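Local coordinates for PTS-dependent dihydroxyacetone kinase operon regulatory protein (Escherichia coli, PDB 4LRZ), which activates transcription of the dhaKLM operon from a sigma-70 promoter and represses its own gene, this chain being the N-terminal half, probably its sensor domain, at residues Tyr47-Ala52 with Ile77-Ala82; Phe145-Leu150 with Thr158-Leu163. One frame throughout, in Å; residues are numbered along the deposited sequence.

Contact 1 of 2, residues Tyr47-Ala52 with Ile77-Ala82; sequences YRRKKA and ILDETA
At the junction of helices 40-49 and 51-66, two basic side chains reach across to two acidic ones where strand 74-79 runs into a turn. The close-packed part belongs to Lys50 and Asp79. Lys50 sits at the N-cap of helix 51-66, its CG beside the backbone N, and its chain bends at chi2 and chi3. The methylenes thereby cross Asp79 at about a right angle, Lys50 CD lying 3.6 Å from Asp79 CB; a long, flexible lysine suits a buried place where apolar methylenes pack and the chain end carries a charge. Lys50 NZ pairs with Glu80 OE2 at 3.3 Å; its stronger partner is Thr158 of strand 157-166, whose OG1 is hydrogen-bonded to NZ. Asp79 suits the start of the type I beta turn from Asp79 to Ala82, because Asp79 OD1 accepts from Thr81 N (2.7 Å), closing an Asx turn, and from Thr81 OG1.

The looser, exposed side is Arg49. Extended from CG to NE, it meets Glu80 tip to tip, with guanidinium and carboxylate planes 88° apart. Arg49 NH1 donates to the syn lone pair of Glu80 OE1 at 2.9 Å, that oxygen lying 21° out of the guanidinium plane, and only weakly to OE2. Asp79 OD2, 3.4 Å from Arg49 NH1, completes the network. Glu80 lies between two cations and Asp79 has a longer ion pair with one, so both carboxylates are probably kept ionised, and the charges tie the interhelix junction to the turn.

Contact 2 of 2, residues Phe145-Leu150 with Thr158-Leu163; sequences FCATPL and TGTIAL
Backbone hydrogen bonds carry most of this antiparallel pairing. Cys146 and Leu163 exchange two, each 3.0 Å between N and O and in the carbonyl plane. Thr148 and Ile161 form the next pair; Ile161 N meets Thr148 O at 2.9 Å, nearly along the C=O axis. Leu150 N reaches Gly159 O in a straight bond of 2.7 Å, though from above the carbonyl plane. Leu150 O then takes Thr158 N at 2.9 Å and, weakly, Gly159 N. Two residues, Thr158 and Gly159, stand across from the single Leu150, which makes a classic beta bulge.

The strands are the arms of the hairpin 143-151/157-166, inside the five-stranded antiparallel sheet of the GAF domain, of strand order 2-1-5-4-3. Between the bonded pairs come Ala147 opposite Ala162 and Pro149 opposite Thr160. Proline, lacking an N-H, suits a non-hydrogen-bonded position. Here CA-H...O contacts supplement the ladder, such as Ala147 CA to Ile161 O, 3.1 Å.

Apolar contacts divide between the two faces. Ala147 CB lies 3.9 Å from Ala162 CB and also touches the Thr160 methyl; these small groups suit the face under helix 117-124. On the other face, Leu150 has CG in the crowded position between N and carbonyl carbon (chi1 86°), which swings Leu150 CD2 obliquely across to Ile161 CG1, 4.0 Å away, while CD1 meets the Thr158 methyl. Helix 174-211 covers Thr148 on this face, and Thr178 bonds its hydroxyl.

The two contacts follow one another along the chain, all of contact 1 preceding contact 2, and their centres lie about 12 Å apart. Both reach one sheet of the GAF domain: contact 1 through strand 74-79, contact 2 through strands 143-151 and 157-166, and strands 74-79 and 157-166 are neighbours in it. A probable backbone hydrogen bond joins Leu78 O to Thr160 N, and Ile77 packs on Ile161. The Lys50 ammonium provides a further bridge, Lys50 NZ lying 2.7 Å from Thr158 O in a probable hydrogen bond. The hairpin 143-151/157-166 is thereby connected to the junction between helices 40-49 and 51-66, so the helix junction is tied directly to the sheet within the probable sensor region.

Contact 1 of 2, residues Tyr47-Ala52 with Ile77-Ala82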
loop_
_atom_site.group_PDB
_atom_site.type_symbol
_atom_site.label_atom_id
_atom_site.label_comp_id
_atom_site.label_asym_id
_atom_site.label_seq_id
_atom_site.Cartn_x
_atom_site.Cartn_y
_atom_site.Cartn_z
ATOM N N TYR F 47 -21.331 7.181 9.444
ATOM C CA TYR F 47 -20.101 7.959 9.409
ATOM C C TYR F 47 -19.035 7.236 10.214
ATOM O O TYR F 47 -17.925 6.998 9.714
ATOM C CB TYR F 47 -20.367 9.351 9.975
ATOM C CG TYR F 47 -19.320 10.410 9.693
ATOM C CD1 TYR F 47 -19.409 11.230 8.561
ATOM C CD2 TYR F 47 -18.257 10.627 10.586
ATOM C CE1 TYR F 47 -18.467 12.240 8.311
ATOM C CE2 TYR F 47 -17.288 11.633 10.337
ATOM C CZ TYR F 47 -17.410 12.428 9.192
ATOM O OH TYR F 47 -16.475 13.400 8.941
ATOM N N ARG F 48 -19.395 6.832 11.431
ATOM C CA ARG F 48 -18.514 6.069 12.291
ATOM C C ARG F 48 -17.977 4.781 11.643
ATOM O O ARG F 48 -16.769 4.556 11.663
ATOM C CB ARG F 48 -19.175 5.803 13.674
ATOM C CG ARG F 48 -18.617 4.596 14.501
ATOM C CD ARG F 48 -19.008 4.618 16.024
ATOM N NE ARG F 48 -20.200 5.431 16.274
ATOM C CZ ARG F 48 -21.460 4.980 16.260
ATOM N NH1 ARG F 48 -21.730 3.691 16.033
ATOM N NH2 ARG F 48 -22.463 5.830 16.466
ATOM N N ARG F 49 -18.816 3.927 11.074
ATOM C CA ARG F 49 -18.253 2.677 10.526
ATOM C C ARG F 49 -17.471 2.842 9.195
ATOM O O ARG F 49 -16.749 1.935 8.754
ATOM C CB ARG F 49 -19.310 1.578 10.408
ATOM C CG ARG F 49 -20.368 1.891 9.421
ATOM C CD ARG F 49 -21.265 0.692 9.013
ATOM N NE ARG F 49 -21.948 1.172 7.804
ATOM C CZ ARG F 49 -21.628 0.828 6.551
ATOM N NH1 ARG F 49 -22.272 1.412 5.517
ATOM N NH2 ARG F 49 -20.678 -0.106 6.335
ATOM N N LYS F 50 -17.597 4.004 8.579
ATOM C CA LYS F 50 -16.848 4.281 7.365
ATOM C C LYS F 50 -15.533 5.067 7.607
ATOM O O LYS F 50 -14.859 5.448 6.661
ATOM C CB LYS F 50 -17.776 4.949 6.375
ATOM C CG LYS F 50 -18.894 3.978 5.951
ATOM C CD LYS F 50 -18.451 3.368 4.687
ATOM C CE LYS F 50 -18.337 1.905 4.710
ATOM N NZ LYS F 50 -17.382 1.670 3.584
ATOM N N LYS F 51 -15.199 5.265 8.888
ATOM C CA LYS F 51 -14.104 6.077 9.362
ATOM C C LYS F 51 -12.802 5.824 8.570
ATOM O O LYS F 51 -12.219 6.763 8.026
ATOM C CB LYS F 51 -13.874 5.811 10.858
ATOM C CG LYS F 51 -12.900 6.805 11.569
ATOM C CD LYS F 51 -12.125 6.123 12.771
ATOM C CE LYS F 51 -12.726 6.389 14.152
ATOM N NZ LYS F 51 -12.443 7.770 14.719
ATOM N N ALA F 52 -12.402 4.556 8.466
ATOM C CA ALA F 52 -11.150 4.210 7.844
ATOM C C ALA F 52 -11.097 4.735 6.405
ATOM O O ALA F 52 -10.181 5.482 6.055
ATOM C CB ALA F 52 -10.880 2.706 7.937
ATOM N N ILE F 77 -17.494 12.003 -1.307
ATOM C CA ILE F 77 -17.280 10.591 -0.974
ATOM C C ILE F 77 -18.652 9.957 -0.634
ATOM O O ILE F 77 -19.393 10.529 0.132
ATOM C CB ILE F 77 -16.405 10.392 0.280
ATOM C CG1 ILE F 77 -15.569 11.611 0.541
ATOM C CG2 ILE F 77 -15.568 9.088 0.138
ATOM C CD1 ILE F 77 -14.071 11.268 1.066
ATOM N N LEU F 78 -18.980 8.797 -1.206
ATOM C CA LEU F 78 -20.205 8.097 -0.855
ATOM C C LEU F 78 -19.844 6.713 -0.304
ATOM O O LEU F 78 -18.832 6.119 -0.749
ATOM C CB LEU F 78 -21.161 7.965 -2.048
ATOM C CG LEU F 78 -21.597 9.251 -2.800
ATOM C CD1 LEU F 78 -20.640 9.539 -3.958
ATOM C CD2 LEU F 78 -22.981 9.104 -3.361
ATOM N N ASP F 79 -20.681 6.179 0.607
ATOM C CA ASP F 79 -20.455 4.815 1.121
ATOM C C ASP F 79 -20.947 3.769 0.123
ATOM O O ASP F 79 -21.421 4.149 -0.946
ATOM C CB ASP F 79 -21.017 4.617 2.531
ATOM C CG ASP F 79 -22.497 4.406 2.545
ATOM O OD1 ASP F 79 -23.171 4.474 1.494
ATOM O OD2 ASP F 79 -23.019 4.094 3.634
ATOM N N GLU F 80 -20.863 2.474 0.450
ATOM C CA GLU F 80 -21.314 1.495 -0.520
ATOM C C GLU F 80 -22.807 1.569 -0.864
ATOM O O GLU F 80 -23.209 0.928 -1.817
ATOM C CB GLU F 80 -20.968 0.021 -0.210
ATOM C CG GLU F 80 -20.825 -0.626 1.217
ATOM C CD GLU F 80 -21.216 0.185 2.437
ATOM O OE1 GLU F 80 -22.192 -0.188 3.102
ATOM O OE2 GLU F 80 -20.506 1.148 2.779
ATOM N N THR F 81 -23.627 2.296 -0.098
ATOM C CA THR F 81 -25.076 2.372 -0.421
ATOM C C THR F 81 -25.443 3.684 -1.119
ATOM O O THR F 81 -26.589 4.093 -1.058
ATOM C CB THR F 81 -25.990 2.222 0.838
ATOM O OG1 THR F 81 -26.031 3.467 1.539
ATOM C CG2 THR F 81 -25.484 1.121 1.815
ATOM N N ALA F 82 -24.459 4.366 -1.722
ATOM C CA ALA F 82 -24.686 5.682 -2.295
ATOM C C ALA F 82 -25.069 6.790 -1.293
ATOM O O ALA F 82 -25.715 7.768 -1.671
ATOM C CB ALA F 82 -25.723 5.610 -3.376
#

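Contact 2 of 2, residues Phe145-Leu150 with Thr158-Leu163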
loop_
_atom_site.group_PDB
_atom_site.type_symbol
_atom_site.label_atom_id
_atom_site.label_comp_id
_atom_site.label_asym_id
_atom_site.label_seq_id
_atom_site.Cartn_x
_atom_site.Cartn_y
_atom_site.Cartn_z
ATOM N N PHE F 145 -21.714 14.349 -13.940
ATOM C CA PHE F 145 -21.155 13.596 -12.800
ATOM C C PHE F 145 -20.102 12.591 -13.287
ATOM O O PHE F 145 -20.275 11.980 -14.338
ATOM C CB PHE F 145 -22.260 12.883 -12.003
ATOM C CG PHE F 145 -23.144 13.820 -11.221
ATOM C CD1 PHE F 145 -22.817 14.194 -9.923
ATOM C CD2 PHE F 145 -24.280 14.342 -11.770
ATOM C CE1 PHE F 145 -23.637 15.076 -9.194
ATOM C CE2 PHE F 145 -25.091 15.221 -11.055
ATOM C CZ PHE F 145 -24.779 15.578 -9.784
ATOM N N CYS F 146 -18.991 12.481 -12.571
ATOM C CA CYS F 146 -18.051 11.395 -12.785
ATOM C C CYS F 146 -17.948 10.650 -11.474
ATOM O O CYS F 146 -17.947 11.261 -10.395
ATOM C CB CYS F 146 -16.647 11.922 -13.106
ATOM S SG CYS F 146 -16.525 12.881 -14.620
ATOM N N ALA F 147 -17.781 9.341 -11.552
ATOM C CA ALA F 147 -17.649 8.558 -10.336
ATOM C C ALA F 147 -16.893 7.276 -10.587
ATOM O O ALA F 147 -16.889 6.700 -11.701
ATOM C CB ALA F 147 -19.035 8.272 -9.725
ATOM N N THR F 148 -16.256 6.809 -9.537
ATOM C CA THR F 148 -15.565 5.560 -9.629
ATOM C C THR F 148 -15.814 4.859 -8.317
ATOM O O THR F 148 -15.748 5.492 -7.279
ATOM C CB THR F 148 -14.026 5.800 -9.837
ATOM O OG1 THR F 148 -13.830 6.535 -11.063
ATOM C CG2 THR F 148 -13.292 4.498 -9.940
ATOM N N PRO F 149 -16.050 3.546 -8.351
ATOM C CA PRO F 149 -16.201 2.835 -7.110
ATOM C C PRO F 149 -14.834 2.540 -6.458
ATOM O O PRO F 149 -13.829 2.421 -7.165
ATOM C CB PRO F 149 -16.880 1.532 -7.551
ATOM C CG PRO F 149 -16.414 1.293 -8.924
ATOM C CD PRO F 149 -16.303 2.667 -9.518
ATOM N N LEU F 150 -14.812 2.410 -5.131
ATOM C CA LEU F 150 -13.612 1.910 -4.522
ATOM C C LEU F 150 -13.794 0.710 -3.632
ATOM O O LEU F 150 -14.888 0.461 -3.068
ATOM C CB LEU F 150 -12.832 3.002 -3.809
ATOM C CG LEU F 150 -13.159 3.377 -2.389
ATOM C CD1 LEU F 150 -11.897 3.138 -1.649
ATOM C CD2 LEU F 150 -13.487 4.861 -2.410
ATOM N N THR F 158 -16.851 -0.506 -1.159
ATOM C CA THR F 158 -16.817 0.172 0.137
ATOM C C THR F 158 -17.200 1.628 -0.004
ATOM O O THR F 158 -17.536 2.288 0.970
ATOM C CB THR F 158 -15.499 -0.147 0.927
ATOM O OG1 THR F 158 -15.719 0.090 2.322
ATOM C CG2 THR F 158 -14.167 0.561 0.366
ATOM N N GLY F 159 -17.256 2.111 -1.244
ATOM C CA GLY F 159 -17.638 3.495 -1.482
ATOM C C GLY F 159 -17.415 3.937 -2.895
ATOM O O GLY F 159 -17.085 3.091 -3.771
ATOM N N THR F 160 -17.565 5.252 -3.121
ATOM C CA THR F 160 -17.506 5.837 -4.475
ATOM C C THR F 160 -16.925 7.239 -4.375
ATOM O O THR F 160 -17.237 7.975 -3.442
ATOM C CB THR F 160 -18.932 5.972 -5.112
ATOM O OG1 THR F 160 -19.467 4.671 -5.354
ATOM C CG2 THR F 160 -18.864 6.738 -6.445
ATOM N N ILE F 161 -16.096 7.620 -5.352
ATOM C CA ILE F 161 -15.538 8.977 -5.396
ATOM C C ILE F 161 -16.200 9.631 -6.569
ATOM O O ILE F 161 -16.180 9.095 -7.669
ATOM C CB ILE F 161 -13.983 9.009 -5.633
ATOM C CG1 ILE F 161 -13.233 8.251 -4.528
ATOM C CG2 ILE F 161 -13.424 10.474 -5.711
ATOM C CD1 ILE F 161 -13.310 8.888 -3.118
ATOM N N ALA F 162 -16.750 10.808 -6.352
ATOM C CA ALA F 162 -17.378 11.522 -7.435
ATOM C C ALA F 162 -16.995 13.008 -7.480
ATOM O O ALA F 162 -16.625 13.618 -6.450
ATOM C CB ALA F 162 -18.935 11.381 -7.338
ATOM N N LEU F 163 -17.152 13.551 -8.683
ATOM C CA LEU F 163 -16.920 14.922 -9.021
ATOM C C LEU F 163 -18.156 15.434 -9.782
ATOM O O LEU F 163 -18.531 14.871 -10.808
ATOM C CB LEU F 163 -15.687 15.011 -9.909
ATOM C CG LEU F 163 -15.203 16.358 -10.460
ATOM C CD1 LEU F 163 -13.672 16.325 -10.617
ATOM C CD2 LEU F 163 -15.881 16.750 -11.760
#